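Local coordinates for protein D-threo-3-hydroxyaspartate dehydratase (Delftia, PDB 3WQC) that catalyses the pyridoxal-phosphate-dependent conversion of D-threo-3-hydroxyaspartate to oxaloacetate and ammonia, and also dehydrates D-serine and two L-isomers of hydroxyaspartate, at residues I143-D148 / A204-A209; Q31-R36 / V249-V254. All coordinates share one frame; numbering follows the deposited sequence.

In the fold
Of the four segments, 31-36 on helix 27-44 is the first along the chain, and it waits more than two hundred residues for its partner, 249-254, which follows the last strand of the parallel barrel sheet. Interaction 2 thus closes a long loop that takes in most of the alanine racemase-like barrel domain. Interaction 1 forms within that loop: strand 140-146 is met by helix 192-215 after 55 intervening residues, which include helix 159-171 and the neighbouring strand 175-180. The two contacts are therefore nested and do not cross. The centres of interactions 1 and 2 lie about 26 Å apart. Interaction 1 joins a barrel strand to an outer helix, whereas interaction 2 ties an early helix to the chain leaving the barrel.

Interaction 1. Residues I143-D148 / A204-A209; sequences IEIDTD and AGCVQA
Strand 143-146 and helix 204-209 run at 135° to each other, their axes 8.6 Å apart at closest approach, with Ile-145 nearest Cys-206 and Thr-147 nearest Gly-205. Ile-145 buries the largest share of surface in the contact. Its CG1 sits beside the backbone N and anti to the carbonyl carbon (chi1 -55°), and the second bend brings CD1 to 3.5 Å from Ala-209 CB. Ala-209 offers a single methyl, which both CD1 and CG1 of the isoleucine touch. The Cys-206 sulfur is only grazed, SG standing 4.5 Å from Ile-145 CG1; the Cys-206 side chain also packs on Val-179, Val-223 and Val-225. An alanine in place of Ile-145 would lose the whole CG1-CD1 branch and CG2, and would probably leave Ala-209 and Leu-162 of helix 159-171 poorly packed.

Past the strand end, Thr-147 lays CG2 against the helix backbone, 3.7 Å from Cys-206 N. The methyl can come this close because Gly-205 has no side chain: a beta carbon there would clash with Thr-147 CG2. Thr-147 OG1 takes the crowded position between backbone N and carbonyl carbon (chi1 55°) and hydrogen-bonds with Thr-181 OG1, which also bonds to Ile-145 O. The threonine is thus split, its methyl packed on the helix and its hydroxyl tied to the chain after strand 175-180, so between these two segments the contact is van der Waals packing, with the polar bonds made to Thr-181.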
loop_
_atom_site.group_PDB
_atom_site.type_symbol
_atom_site.label_atom_id
_atom_site.label_comp_id
_atom_site.label_asym_id
_atom_site.label_seq_id
_atom_site.Cartn_x
_atom_site.Cartn_y
_atom_site.Cartn_z
ATOM N N ILE B 143 -4.847 -19.886 22.516
ATOM C CA ILE B 143 -5.904 -20.352 21.583
ATOM C C ILE B 143 -6.707 -19.126 21.171
ATOM O O ILE B 143 -7.225 -18.364 22.045
ATOM C CB ILE B 143 -6.800 -21.430 22.213
ATOM C CG1 ILE B 143 -5.893 -22.640 22.640
ATOM C CG2 ILE B 143 -7.924 -21.783 21.212
ATOM C CD1 ILE B 143 -6.680 -23.695 23.447
ATOM N N GLU B 144 -6.825 -18.902 19.879
ATOM C CA GLU B 144 -7.633 -17.767 19.389
ATOM C C GLU B 144 -9.143 -18.079 19.399
ATOM O O GLU B 144 -9.523 -19.184 18.951
ATOM C CB GLU B 144 -7.176 -17.361 17.965
ATOM C CG GLU B 144 -7.865 -16.043 17.489
ATOM C CD GLU B 144 -7.285 -15.436 16.248
ATOM O OE1 GLU B 144 -7.613 -14.232 16.043
ATOM O OE2 GLU B 144 -6.579 -16.149 15.486
ATOM N N ILE B 145 -9.961 -17.143 19.901
ATOM C CA ILE B 145 -11.388 -17.336 20.104
ATOM C C ILE B 145 -12.093 -16.394 19.113
ATOM O O ILE B 145 -11.730 -15.215 18.974
ATOM C CB ILE B 145 -11.769 -16.987 21.547
ATOM C CG1 ILE B 145 -10.911 -17.804 22.540
ATOM C CG2 ILE B 145 -13.290 -17.244 21.743
ATOM C CD1 ILE B 145 -10.964 -19.321 22.352
ATOM N N ASP B 146 -13.128 -16.891 18.460
ATOM C CA ASP B 146 -13.989 -16.090 17.565
ATOM C C ASP B 146 -15.178 -15.660 18.438
ATOM O O ASP B 146 -15.999 -16.505 18.883
ATOM C CB ASP B 146 -14.500 -16.975 16.422
ATOM C CG ASP B 146 -15.458 -16.253 15.512
ATOM O OD1 ASP B 146 -15.713 -15.059 15.769
ATOM O OD2 ASP B 146 -15.986 -16.898 14.563
ATOM N N THR B 147 -15.237 -14.381 18.814
ATOM C CA THR B 147 -16.309 -13.863 19.661
ATOM C C THR B 147 -17.319 -13.061 18.861
ATOM O O THR B 147 -18.404 -12.778 19.389
ATOM C CB THR B 147 -15.772 -12.991 20.828
ATOM O OG1 THR B 147 -14.945 -11.915 20.295
ATOM C CG2 THR B 147 -14.956 -13.818 21.798
ATOM N N ASP B 148 -17.026 -12.698 17.594
ATOM C CA ASP B 148 -17.957 -11.870 16.815
ATOM C C ASP B 148 -18.134 -12.207 15.321
ATOM O O ASP B 148 -18.785 -11.427 14.583
ATOM C CB ASP B 148 -17.567 -10.393 17.001
ATOM C CG ASP B 148 -16.265 -10.084 16.225
ATOM O OD1 ASP B 148 -15.527 -11.071 15.885
ATOM O OD2 ASP B 148 -15.981 -8.869 16.002
ATOM N N ALA B 204 -16.974 -11.146 27.335
ATOM C CA ALA B 204 -17.739 -12.343 27.844
ATOM C C ALA B 204 -17.351 -13.604 27.097
ATOM O O ALA B 204 -17.150 -14.672 27.712
ATOM C CB ALA B 204 -19.257 -12.106 27.718
ATOM N N GLY B 205 -17.156 -13.508 25.776
ATOM C CA GLY B 205 -16.833 -14.701 24.997
ATOM C C GLY B 205 -15.397 -15.160 25.283
ATOM O O GLY B 205 -15.173 -16.380 25.391
ATOM N N CYS B 206 -14.422 -14.239 25.424
ATOM C CA CYS B 206 -13.051 -14.706 25.680
ATOM C C CYS B 206 -12.993 -15.353 27.065
ATOM O O CYS B 206 -12.317 -16.346 27.264
ATOM C CB CYS B 206 -12.110 -13.511 25.504
ATOM S SG CYS B 206 -10.470 -14.111 25.064
ATOM N N VAL B 207 -13.618 -14.677 28.070
ATOM C CA VAL B 207 -13.601 -15.230 29.422
ATOM C C VAL B 207 -14.379 -16.567 29.443
ATOM O O VAL B 207 -13.881 -17.499 30.115
ATOM C CB VAL B 207 -14.222 -14.161 30.372
ATOM C CG1 VAL B 207 -14.436 -14.804 31.762
ATOM C CG2 VAL B 207 -13.254 -12.960 30.534
ATOM N N GLN B 208 -15.468 -16.686 28.685
ATOM C CA GLN B 208 -16.175 -17.983 28.622
ATOM C C GLN B 208 -15.239 -19.086 28.147
ATOM O O GLN B 208 -15.212 -20.199 28.718
ATOM C CB GLN B 208 -17.371 -17.882 27.649
ATOM C CG GLN B 208 -18.154 -19.166 27.355
ATOM C CD GLN B 208 -19.250 -18.981 26.307
ATOM O OE1 GLN B 208 -19.346 -17.886 25.716
ATOM N NE2 GLN B 208 -19.856 -20.040 25.886
ATOM N N ALA B 209 -14.444 -18.785 27.097
ATOM C CA ALA B 209 -13.527 -19.842 26.586
ATOM C C ALA B 209 -12.508 -20.187 27.668
ATOM O O ALA B 209 -12.178 -21.378 27.863
ATOM C CB ALA B 209 -12.820 -19.321 25.331
#

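Interaction 2. Residues Q31-R36 / V249-V254; sequences QRNIAR and VFFDLV
Asn-33, Phe-251 and Val-249 bury the most surface where helix 27-44 meets the chain that follows the barrel strands. Asn-33 points from the helix at residues 249-251, CG anti to its own carbonyl carbon (chi1 -69°), and its ND2 donates to Val-249 O over 3.0 Å. The bond is nearly straight, 165° at the hydrogen, and the oxygen lies in the asparagine amide plane, yet the donor stands above the plane of the Val-249 carbonyl. ND2 also bonds to Asp-265 O, so two backbone carbonyls grip this buried amide and fix its rotation. The other end of the amide faces Phe-251: OD1 lies at the ring edge, in its plane, 3.4 Å from CD2, with amide and ring planes almost perpendicular. That places the oxygen's partial negative charge beside ring C-H groups, a probably favourable meeting.

Arg-36 stretches out from CG to NE to bring NH1 within 3.6 Å of Phe-251 CZ, while NH1 also hydrogen-bonds to Val-260 O. Leu-232 and Thr-228 of helix 228-233 also pack on the Phe-251 ring. Although the Val-249 side chain starts away from the helix, its CG2 runs alongside Ile-34 and touches CG1 at 3.9 Å; the valine packs further on Val-60 and Gln-64 of helix 58-66. Further on, Asp-252 N-caps helix 253-258, its OD1 bonding to Met-255 N. Val-247, just before residues 249-254, lines the pyridoxal phosphate pocket, so the contact joins helix 27-44 to the chain leaving the alanine racemase-type (fold type III) barrel, with the Phe-251 side chain about 8 Å from the bound cofactor.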
loop_
_atom_site.group_PDB
_atom_site.type_symbol
_atom_site.label_atom_id
_atom_site.label_comp_id
_atom_site.label_asym_id
_atom_site.label_seq_id
_atom_site.Cartn_x
_atom_site.Cartn_y
_atom_site.Cartn_z
ATOM N N GLN B 31 1.578 11.521 21.704
ATOM C CA GLN B 31 1.707 11.329 23.169
ATOM C C GLN B 31 0.384 11.415 23.888
ATOM O O GLN B 31 0.158 10.634 24.836
ATOM C CB GLN B 31 2.639 12.388 23.722
ATOM C CG GLN B 31 4.029 11.893 23.476
ATOM C CD GLN B 31 4.427 10.577 24.255
ATOM O OE1 GLN B 31 5.338 9.995 23.866
ATOM N NE2 GLN B 31 3.764 10.219 25.363
ATOM N N ARG B 32 -0.546 12.280 23.448
ATOM C CA ARG B 32 -1.919 12.374 24.068
ATOM C C ARG B 32 -2.610 11.046 23.815
ATOM O O ARG B 32 -3.316 10.539 24.678
ATOM C CB ARG B 32 -2.837 13.494 23.505
ATOM C CG ARG B 32 -2.541 14.890 24.106
ATOM C CD ARG B 32 -3.096 16.031 23.264
ATOM N NE ARG B 32 -1.902 16.876 23.165
ATOM C CZ ARG B 32 -1.496 17.565 22.096
ATOM N NH1 ARG B 32 -2.235 17.593 20.980
ATOM N NH2 ARG B 32 -0.324 18.198 22.140
ATOM N N ASN B 33 -2.494 10.480 22.607
ATOM C CA ASN B 33 -3.194 9.182 22.317
ATOM C C ASN B 33 -2.622 8.061 23.184
ATOM O O ASN B 33 -3.393 7.235 23.687
ATOM C CB ASN B 33 -2.961 8.861 20.817
ATOM C CG ASN B 33 -3.696 9.811 19.880
ATOM O OD1 ASN B 33 -4.640 10.533 20.283
ATOM N ND2 ASN B 33 -3.267 9.833 18.590
ATOM N N ILE B 34 -1.303 8.044 23.338
ATOM C CA ILE B 34 -0.594 7.023 24.133
ATOM C C ILE B 34 -1.127 7.111 25.566
ATOM O O ILE B 34 -1.478 6.094 26.203
ATOM C CB ILE B 34 0.957 7.162 24.025
ATOM C CG1 ILE B 34 1.340 6.683 22.630
ATOM C CG2 ILE B 34 1.678 6.451 25.157
ATOM C CD1 ILE B 34 2.816 6.863 22.311
ATOM N N ALA B 35 -1.145 8.321 26.103
ATOM C CA ALA B 35 -1.571 8.526 27.536
ATOM C C ALA B 35 -3.003 8.145 27.705
ATOM O O ALA B 35 -3.384 7.523 28.722
ATOM C CB ALA B 35 -1.427 9.972 27.894
ATOM N N ARG B 36 -3.862 8.534 26.750
ATOM C CA ARG B 36 -5.287 8.262 26.890
ATOM C C ARG B 36 -5.542 6.722 27.023
ATOM O O ARG B 36 -6.342 6.254 27.872
ATOM C CB ARG B 36 -6.129 8.828 25.739
ATOM C CG ARG B 36 -7.636 8.398 25.722
ATOM C CD ARG B 36 -8.331 8.952 24.515
ATOM N NE ARG B 36 -9.711 8.490 24.426
ATOM C CZ ARG B 36 -10.439 8.395 23.292
ATOM N NH1 ARG B 36 -9.948 8.853 22.146
ATOM N NH2 ARG B 36 -11.689 7.904 23.305
ATOM N N VAL B 249 -2.630 4.704 18.488
ATOM C CA VAL B 249 -1.430 5.475 18.673
ATOM C C VAL B 249 -1.473 6.717 17.773
ATOM O O VAL B 249 -1.009 7.837 18.210
ATOM C CB VAL B 249 -0.133 4.603 18.511
ATOM C CG1 VAL B 249 0.097 4.122 17.050
ATOM C CG2 VAL B 249 1.129 5.345 19.007
ATOM N N PHE B 250 -2.017 6.534 16.556
ATOM C CA PHE B 250 -2.199 7.676 15.646
ATOM C C PHE B 250 -3.620 8.107 15.432
ATOM O O PHE B 250 -3.881 9.294 15.102
ATOM C CB PHE B 250 -1.576 7.367 14.239
ATOM C CG PHE B 250 -0.101 6.987 14.308
ATOM C CD1 PHE B 250 0.819 7.620 15.222
ATOM C CD2 PHE B 250 0.395 6.050 13.399
ATOM C CE1 PHE B 250 2.196 7.278 15.224
ATOM C CE2 PHE B 250 1.768 5.742 13.387
ATOM C CZ PHE B 250 2.653 6.319 14.306
ATOM N N PHE B 251 -4.581 7.173 15.490
ATOM C CA PHE B 251 -5.917 7.352 14.990
ATOM C C PHE B 251 -5.949 7.671 13.482
ATOM O O PHE B 251 -4.872 7.737 12.848
ATOM C CB PHE B 251 -6.778 8.393 15.818
ATOM C CG PHE B 251 -7.105 7.900 17.207
ATOM C CD1 PHE B 251 -7.928 6.762 17.357
ATOM C CD2 PHE B 251 -6.657 8.587 18.337
ATOM C CE1 PHE B 251 -8.351 6.352 18.645
ATOM C CE2 PHE B 251 -7.049 8.155 19.636
ATOM C CZ PHE B 251 -7.905 7.051 19.757
ATOM N N ASP B 252 -7.150 7.802 12.940
ATOM C CA ASP B 252 -7.373 8.019 11.526
ATOM C C ASP B 252 -8.805 8.355 11.293
ATOM O O ASP B 252 -9.590 8.491 12.288
ATOM C CB ASP B 252 -6.856 6.822 10.682
ATOM C CG ASP B 252 -7.577 5.508 11.026
ATOM O OD1 ASP B 252 -8.768 5.604 11.448
ATOM O OD2 ASP B 252 -6.981 4.415 10.883
ATOM N N LEU B 253 -9.202 8.586 10.034
ATOM C CA LEU B 253 -10.566 9.031 9.788
ATOM C C LEU B 253 -11.615 7.922 9.928
ATOM O O LEU B 253 -12.763 8.180 10.301
ATOM C CB LEU B 253 -10.703 9.623 8.385
ATOM C CG LEU B 253 -9.833 10.930 8.236
ATOM C CD1 LEU B 253 -9.775 11.252 6.734
ATOM C CD2 LEU B 253 -10.487 12.060 9.038
ATOM N N VAL B 254 -11.208 6.667 9.692
ATOM C CA VAL B 254 -12.127 5.527 9.986
ATOM C C VAL B 254 -12.438 5.547 11.508
ATOM O O VAL B 254 -13.616 5.416 11.870
ATOM C CB VAL B 254 -11.479 4.199 9.560
ATOM C CG1 VAL B 254 -12.141 3.006 10.251
ATOM C CG2 VAL B 254 -11.637 4.101 8.049
#